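Local atomic coordinates of putative MCP-type signal transduction protein (Campylobacter jejuni subsp. jejuni serotype O:2, PDB entry 4WY9), a protein that serves as the chemoreceptor Tlp1, whose periplasmic tandem-PAS sensing domain probably recognises chemotactic ligands indirectly and passes the signal on. Residues T12-L16 and Q202-G206; M34-N38 and I183-L187; T79-L83 and I128-V134. All coordinates share one frame. Residue numbers count along the deposited sequence, not the author numbering.

Contact 1 (T12-L16 and Q202-G206); sequences TEDIL and QKYDG
In this tandem-PAS sensing domain, the long N-terminal helix 8-51 runs along both modules as a shared spine, and here its first turns meet the loop between helix 190-196 and strand 209-213. Y204, I15 and K203 carry most of the contact, which buries only 182 Å² in all. T12-L16 is regular helix, with L16 N bonded to T12 O at 2.8 Å; Q202-G206 is irregular, extended at Y204 (phi/psi -123/147) and turning at G206 with positive phi. The backbones stay well apart: T12 CA is 10.0 Å from Y204 CA, and L16 CA 9.7 Å from K203 CA. Y204, chi1 m, bridges the gap. Its OH lies 3.6 Å from I15 CD1 and 4.0 Å from T12 CG2, while I15 CG2 sits at the ring edge, 4.4 Å from Y204 CE2. L16 CD2 approaches the same CE2, also at 4.4 Å. The K203 side chain, trans through chi3, lays its aliphatic part beside I15, with CD 3.8 Å from I15 CG2. Strand 277-286 lends A285, and helix 287-291 V290, to the packing of T12 and Y204. T12 OG1 is hydrogen-bonded to I8 O within the helix, and it also accepts from a water at 2.7 Å whose oxygen is 2.8 Å from Y204 OH.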
# COMPACT_ATOMS: atom_id res chain seq x y z
N THR A 12 12.71 -7.43 27.11
CA THR A 12 12.65 -6.42 26.07
C THR A 12 12.49 -7.10 24.72
O THR A 12 11.71 -6.67 23.86
CB THR A 12 13.87 -5.50 26.05
OG1 THR A 12 14.00 -4.82 27.30
CG2 THR A 12 13.78 -4.46 24.95
N GLU A 13 13.27 -8.15 24.49
CA GLU A 13 13.16 -8.92 23.25
C GLU A 13 11.72 -9.44 23.08
O GLU A 13 11.15 -9.35 21.99
CB GLU A 13 14.17 -10.04 23.24
CG GLU A 13 15.62 -9.55 23.18
CD GLU A 13 16.67 -10.64 23.48
OE1 GLU A 13 16.31 -11.68 24.07
OE2 GLU A 13 17.87 -10.44 23.16
N ASP A 14 11.15 -9.97 24.14
CA ASP A 14 9.81 -10.54 24.05
C ASP A 14 8.79 -9.44 23.81
O ASP A 14 7.82 -9.61 23.06
CB ASP A 14 9.45 -11.32 25.31
CG ASP A 14 10.23 -12.61 25.45
OD1 ASP A 14 10.78 -13.11 24.47
OD2 ASP A 14 10.27 -13.14 26.59
N ILE A 15 8.96 -8.32 24.47
CA ILE A 15 8.06 -7.17 24.30
C ILE A 15 8.12 -6.68 22.86
O ILE A 15 7.07 -6.44 22.23
CB ILE A 15 8.40 -6.04 25.29
CG1 ILE A 15 8.03 -6.45 26.70
CG2 ILE A 15 7.72 -4.73 24.92
CD1 ILE A 15 8.69 -5.63 27.80
N LEU A 16 9.32 -6.52 22.32
CA LEU A 16 9.45 -6.04 20.95
C LEU A 16 8.82 -7.01 19.95
O LEU A 16 8.15 -6.59 18.98
CB LEU A 16 10.90 -5.77 20.60
CG LEU A 16 11.54 -4.58 21.28
CD1 LEU A 16 13.04 -4.56 20.97
CD2 LEU A 16 10.90 -3.28 20.81
N GLN A 202 4.40 4.79 22.18
CA GLN A 202 5.88 4.88 22.34
C GLN A 202 6.27 4.33 23.70
O GLN A 202 5.98 4.94 24.72
CB GLN A 202 6.37 6.33 22.15
CG GLN A 202 7.89 6.54 22.17
CD GLN A 202 8.53 6.23 20.79
OE1 GLN A 202 7.95 5.53 19.97
NE2 GLN A 202 9.73 6.73 20.56
N LYS A 203 6.91 3.18 23.74
CA LYS A 203 7.24 2.53 25.00
C LYS A 203 8.63 2.88 25.46
O LYS A 203 8.87 2.96 26.67
CB LYS A 203 7.08 1.03 24.89
CG LYS A 203 7.23 0.32 26.22
CD LYS A 203 6.94 -1.16 26.08
CE LYS A 203 7.10 -1.84 27.43
NZ LYS A 203 5.97 -1.47 28.29
N TYR A 204 9.55 3.08 24.54
CA TYR A 204 10.93 3.35 24.90
C TYR A 204 11.40 4.67 24.31
O TYR A 204 11.01 5.04 23.19
CB TYR A 204 11.86 2.24 24.42
CG TYR A 204 11.48 0.90 24.95
CD1 TYR A 204 11.85 0.51 26.22
CD2 TYR A 204 10.77 -0.04 24.19
CE1 TYR A 204 11.50 -0.69 26.72
CE2 TYR A 204 10.44 -1.27 24.69
CZ TYR A 204 10.80 -1.61 25.97
OH TYR A 204 10.45 -2.82 26.51
N ASP A 205 12.28 5.35 25.03
CA ASP A 205 12.91 6.54 24.51
C ASP A 205 13.69 6.18 23.24
O ASP A 205 14.52 5.28 23.26
CB ASP A 205 13.86 7.12 25.56
CG ASP A 205 13.14 7.57 26.83
OD1 ASP A 205 12.08 7.06 27.14
OD2 ASP A 205 13.63 8.49 27.48
N GLY A 206 13.43 6.89 22.15
CA GLY A 206 14.12 6.64 20.92
C GLY A 206 13.65 5.44 20.15
O GLY A 206 14.26 5.07 19.14
O HOH W 1 12.06 -3.47 28.66

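Contact 2 (M34-N38 and I183-L187); sequences MIALN and IGMTL
Helix 8-51 packs on the sheet of the first sensor module here, nearly antiparallel to strand 179-188: the axes of M34-N38 and I183-L187 pass 9.0 Å apart at 159°. The helix is regular, the strand in regular beta conformation, and the contact buries 360 Å² with no hydrogen bond between the two. M34 points at the strand with chi1 m, chi2 t and chi3 p, so that its SD comes 3.9 Å from L187 CB and its CE 3.8 Å from M185 CB. I35 and A36 face away from the strand. L37 stands sideways and offers only its CB, 3.6 Å from M185 CE. N38 closes the segment where the backbones come nearest, its CA 6.6 Å from G184 CA. M185, chi1 m and then t, t, reaches into the helix backbone: its CE lies 3.0 Å from N38 N and 3.2 Å from M34 O, beside the helical bond that N38 N makes to M34 O (2.9 Å). N38, chi1 t, brings OD1 to 3.1 Å from I183 O, a close approach of two acceptors, and to 3.7 Å from I183 CG2. V168 and I170 of strand 163-173 also touch N38, and T186, whose CA-to-CB bond points away from the helix, hydrogen-bonds N167 OD1 through its OG1. A long N-terminal helix packed on an antiparallel sheet in this way is characteristic of the extracytoplasmic PAS-like sensor modules of the Cache (PDC) clan.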
# COMPACT_ATOMS: atom_id res chain seq x y z
N MET A 34 -8.77 -4.24 1.84
CA MET A 34 -8.72 -3.53 0.56
C MET A 34 -8.73 -4.49 -0.59
O MET A 34 -9.48 -4.30 -1.56
CB MET A 34 -7.47 -2.70 0.49
CG MET A 34 -7.45 -1.55 1.42
SD MET A 34 -5.93 -0.64 1.23
CE MET A 34 -6.01 -0.25 -0.51
N ILE A 35 -7.93 -5.54 -0.50
CA ILE A 35 -7.81 -6.51 -1.57
C ILE A 35 -9.13 -7.24 -1.81
O ILE A 35 -9.52 -7.49 -2.96
CB ILE A 35 -6.67 -7.49 -1.28
CG1 ILE A 35 -5.34 -6.75 -1.41
CG2 ILE A 35 -6.70 -8.66 -2.21
CD1 ILE A 35 -4.20 -7.43 -0.76
N ALA A 36 -9.84 -7.58 -0.74
CA ALA A 36 -11.12 -8.25 -0.91
C ALA A 36 -12.11 -7.36 -1.67
O ALA A 36 -12.89 -7.84 -2.50
CB ALA A 36 -11.68 -8.69 0.42
N LEU A 37 -12.10 -6.06 -1.37
CA LEU A 37 -13.00 -5.16 -2.09
C LEU A 37 -12.57 -5.08 -3.56
O LEU A 37 -13.39 -5.08 -4.46
CB LEU A 37 -13.04 -3.77 -1.45
CG LEU A 37 -13.67 -3.65 -0.08
CD1 LEU A 37 -13.77 -2.19 0.28
CD2 LEU A 37 -15.02 -4.29 -0.07
N ASN A 38 -11.27 -4.95 -3.81
CA ASN A 38 -10.80 -4.83 -5.19
C ASN A 38 -11.18 -6.05 -5.97
O ASN A 38 -11.55 -5.96 -7.14
CB ASN A 38 -9.30 -4.62 -5.19
CG ASN A 38 -8.76 -3.88 -6.38
OD1 ASN A 38 -9.44 -3.45 -7.24
ND2 ASN A 38 -7.47 -3.78 -6.38
N ILE A 183 -8.74 -1.93 -12.43
CA ILE A 183 -9.42 -1.36 -11.27
C ILE A 183 -8.45 -1.43 -10.10
O ILE A 183 -7.89 -2.50 -9.80
CB ILE A 183 -10.77 -2.06 -10.98
CG1 ILE A 183 -11.51 -1.40 -9.83
CG2 ILE A 183 -10.58 -3.57 -10.73
CD1 ILE A 183 -12.14 -0.10 -10.15
N GLY A 184 -8.19 -0.31 -9.46
CA GLY A 184 -7.24 -0.28 -8.38
C GLY A 184 -7.59 0.66 -7.27
O GLY A 184 -8.55 1.43 -7.35
N MET A 185 -6.77 0.61 -6.22
CA MET A 185 -6.94 1.40 -5.04
C MET A 185 -5.60 1.94 -4.55
O MET A 185 -4.57 1.27 -4.73
CB MET A 185 -7.56 0.58 -3.90
CG MET A 185 -8.85 -0.08 -4.25
SD MET A 185 -9.10 -1.39 -3.05
CE MET A 185 -10.67 -2.01 -3.46
N THR A 186 -5.64 3.09 -3.90
CA THR A 186 -4.48 3.70 -3.30
C THR A 186 -4.66 3.82 -1.81
O THR A 186 -5.65 4.39 -1.37
CB THR A 186 -4.18 5.11 -3.87
OG1 THR A 186 -4.12 5.05 -5.28
CG2 THR A 186 -2.91 5.66 -3.32
N LEU A 187 -3.68 3.31 -1.04
CA LEU A 187 -3.61 3.51 0.39
C LEU A 187 -2.59 4.60 0.68
O LEU A 187 -1.45 4.52 0.23
CB LEU A 187 -3.21 2.22 1.10
CG LEU A 187 -2.90 2.26 2.59
CD1 LEU A 187 -4.09 2.67 3.40
CD2 LEU A 187 -2.38 0.89 3.03

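Contact 3 (T79-L83 and I128-V134); sequences TYLYL and IANLQVV
This is an aromatic-aliphatic contact, buried between a strand of the first sensor module's antiparallel sheet and the connection from helix 126-129 into helix 132-140, which covers one of its faces. T79-L83 is extended; I128-V134 leaves a weakly bonded helical turn at I128-A129, swings through N130, and starts helix 132-140 with L131 at the N-cap position. Only L131 N to I128 O, 3.2 Å, bonds within this piece. The CA atoms of Y80 and I128 are 7.8 Å apart, those of Y82 and A129 6.8 Å. Two tyrosines, Y80 (chi1 p) and Y82 (chi1 t), point at the covering segment, whereas L81 turns away to I62 and I66 of helix 59-70. In this Cache-clan PAS-like fold the sheet is thus covered on both faces at this strand. I128 CG2 makes a CH-pi contact over the Y80 ring, 3.9 Å from its centroid and 3.5 Å from Y80 CD1. L131 CD1 lies 3.4 Å from Y80 OH, which hydrogen-bonds N167. At Y82 a second CH-pi contact forms: A129 CB sits over the ring face, 4.2 Å from the Y82 centroid, and V134 CG1 meets the ring edge, 3.6 Å from Y82 CD2.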
# COMPACT_ATOMS: atom_id res chain seq x y z
N THR A 79 -9.79 5.37 -5.36
CA THR A 79 -10.19 4.23 -6.16
C THR A 79 -10.17 4.68 -7.61
O THR A 79 -10.52 5.82 -7.91
CB THR A 79 -11.61 3.73 -5.75
OG1 THR A 79 -11.54 3.14 -4.41
CG2 THR A 79 -12.15 2.73 -6.74
N TYR A 80 -9.70 3.83 -8.50
CA TYR A 80 -9.65 4.20 -9.93
C TYR A 80 -9.97 3.08 -10.85
O TYR A 80 -9.60 1.92 -10.62
CB TYR A 80 -8.28 4.80 -10.29
CG TYR A 80 -7.10 4.02 -9.75
CD1 TYR A 80 -6.55 2.95 -10.47
CD2 TYR A 80 -6.54 4.34 -8.52
CE1 TYR A 80 -5.48 2.26 -9.97
CE2 TYR A 80 -5.46 3.62 -8.01
CZ TYR A 80 -4.94 2.59 -8.74
OH TYR A 80 -3.85 1.87 -8.24
N LEU A 81 -10.66 3.42 -11.95
CA LEU A 81 -10.88 2.55 -13.08
C LEU A 81 -10.25 3.18 -14.29
O LEU A 81 -10.68 4.25 -14.74
CB LEU A 81 -12.36 2.28 -13.32
CG LEU A 81 -12.63 1.38 -14.53
CD1 LEU A 81 -12.06 -0.01 -14.36
CD2 LEU A 81 -14.12 1.28 -14.80
N TYR A 82 -9.24 2.53 -14.84
CA TYR A 82 -8.57 2.95 -16.07
C TYR A 82 -9.07 2.03 -17.17
O TYR A 82 -8.97 0.81 -17.05
CB TYR A 82 -7.05 2.85 -15.88
CG TYR A 82 -6.20 3.02 -17.12
CD1 TYR A 82 -6.53 3.90 -18.14
CD2 TYR A 82 -5.03 2.29 -17.25
CE1 TYR A 82 -5.73 4.03 -19.26
CE2 TYR A 82 -4.23 2.41 -18.35
CZ TYR A 82 -4.58 3.27 -19.37
OH TYR A 82 -3.75 3.38 -20.46
N LEU A 83 -9.65 2.58 -18.24
CA LEU A 83 -10.05 1.80 -19.39
C LEU A 83 -9.18 2.17 -20.59
O LEU A 83 -9.05 3.35 -20.91
CB LEU A 83 -11.51 2.02 -19.74
CG LEU A 83 -12.51 1.58 -18.66
CD1 LEU A 83 -13.93 1.88 -19.09
CD2 LEU A 83 -12.40 0.13 -18.32
N ILE A 128 -2.03 8.01 -12.62
CA ILE A 128 -2.69 6.73 -12.42
C ILE A 128 -2.32 5.75 -13.55
O ILE A 128 -1.94 4.60 -13.30
CB ILE A 128 -4.21 6.88 -12.33
CG1 ILE A 128 -4.62 7.75 -11.14
CG2 ILE A 128 -4.89 5.50 -12.26
CD1 ILE A 128 -4.19 7.20 -9.81
N ALA A 129 -2.43 6.20 -14.78
CA ALA A 129 -2.17 5.35 -15.92
C ALA A 129 -0.73 4.88 -15.97
O ALA A 129 -0.44 3.80 -16.47
CB ALA A 129 -2.55 6.05 -17.22
N ASN A 130 0.18 5.68 -15.43
CA ASN A 130 1.60 5.37 -15.46
C ASN A 130 2.14 4.66 -14.22
O ASN A 130 3.33 4.38 -14.13
CB ASN A 130 2.38 6.67 -15.71
CG ASN A 130 2.18 7.24 -17.12
OD1 ASN A 130 1.92 6.49 -18.06
ND2 ASN A 130 2.23 8.54 -17.25
N LEU A 131 1.24 4.28 -13.30
CA LEU A 131 1.67 3.49 -12.14
C LEU A 131 2.33 2.20 -12.59
O LEU A 131 1.91 1.57 -13.57
CB LEU A 131 0.48 3.15 -11.27
CG LEU A 131 -0.17 4.25 -10.45
CD1 LEU A 131 -1.46 3.72 -9.84
CD2 LEU A 131 0.76 4.76 -9.37
N GLN A 132 3.36 1.79 -11.86
CA GLN A 132 4.02 0.53 -12.16
C GLN A 132 3.05 -0.67 -12.16
O GLN A 132 3.13 -1.53 -13.01
CB GLN A 132 5.19 0.26 -11.22
CG GLN A 132 6.07 -0.88 -11.64
CD GLN A 132 6.79 -0.59 -12.96
OE1 GLN A 132 7.42 0.44 -13.10
NE2 GLN A 132 6.66 -1.46 -13.90
N VAL A 133 2.13 -0.72 -11.19
CA VAL A 133 1.20 -1.85 -11.17
C VAL A 133 0.33 -1.87 -12.42
O VAL A 133 0.00 -2.95 -12.93
CB VAL A 133 0.30 -1.90 -9.88
CG1 VAL A 133 1.10 -2.28 -8.64
CG2 VAL A 133 -0.49 -0.63 -9.65
N VAL A 134 -0.06 -0.69 -12.90
CA VAL A 134 -0.87 -0.60 -14.11
C VAL A 134 -0.08 -1.07 -15.31
O VAL A 134 -0.57 -1.84 -16.14
CB VAL A 134 -1.41 0.82 -14.34
CG1 VAL A 134 -2.02 0.96 -15.70
CG2 VAL A 134 -2.38 1.20 -13.22

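In the fold
Contacts 2 and 3 are neighbours, their centres 12 Å apart, on adjoining antiparallel strands 179-188 and 78-83 of one sheet; G184 N and Y80 O, 2.9 Å apart, probably hydrogen-bond across them. Contact 1 lies far off, its centre 33 Å from that of contact 2 and 40 Å from that of contact 3, beside the second, five-stranded sheet. Helix 8-51 supplies a segment to both contact 1 and contact 2, and so spans the two modules. Along the chain the pairings are concentric: 79-83 with 128-134 innermost, 34-38 with 183-187 around it, 12-16 with 202-206 outermost. The tandem modules therefore share one helical backbone.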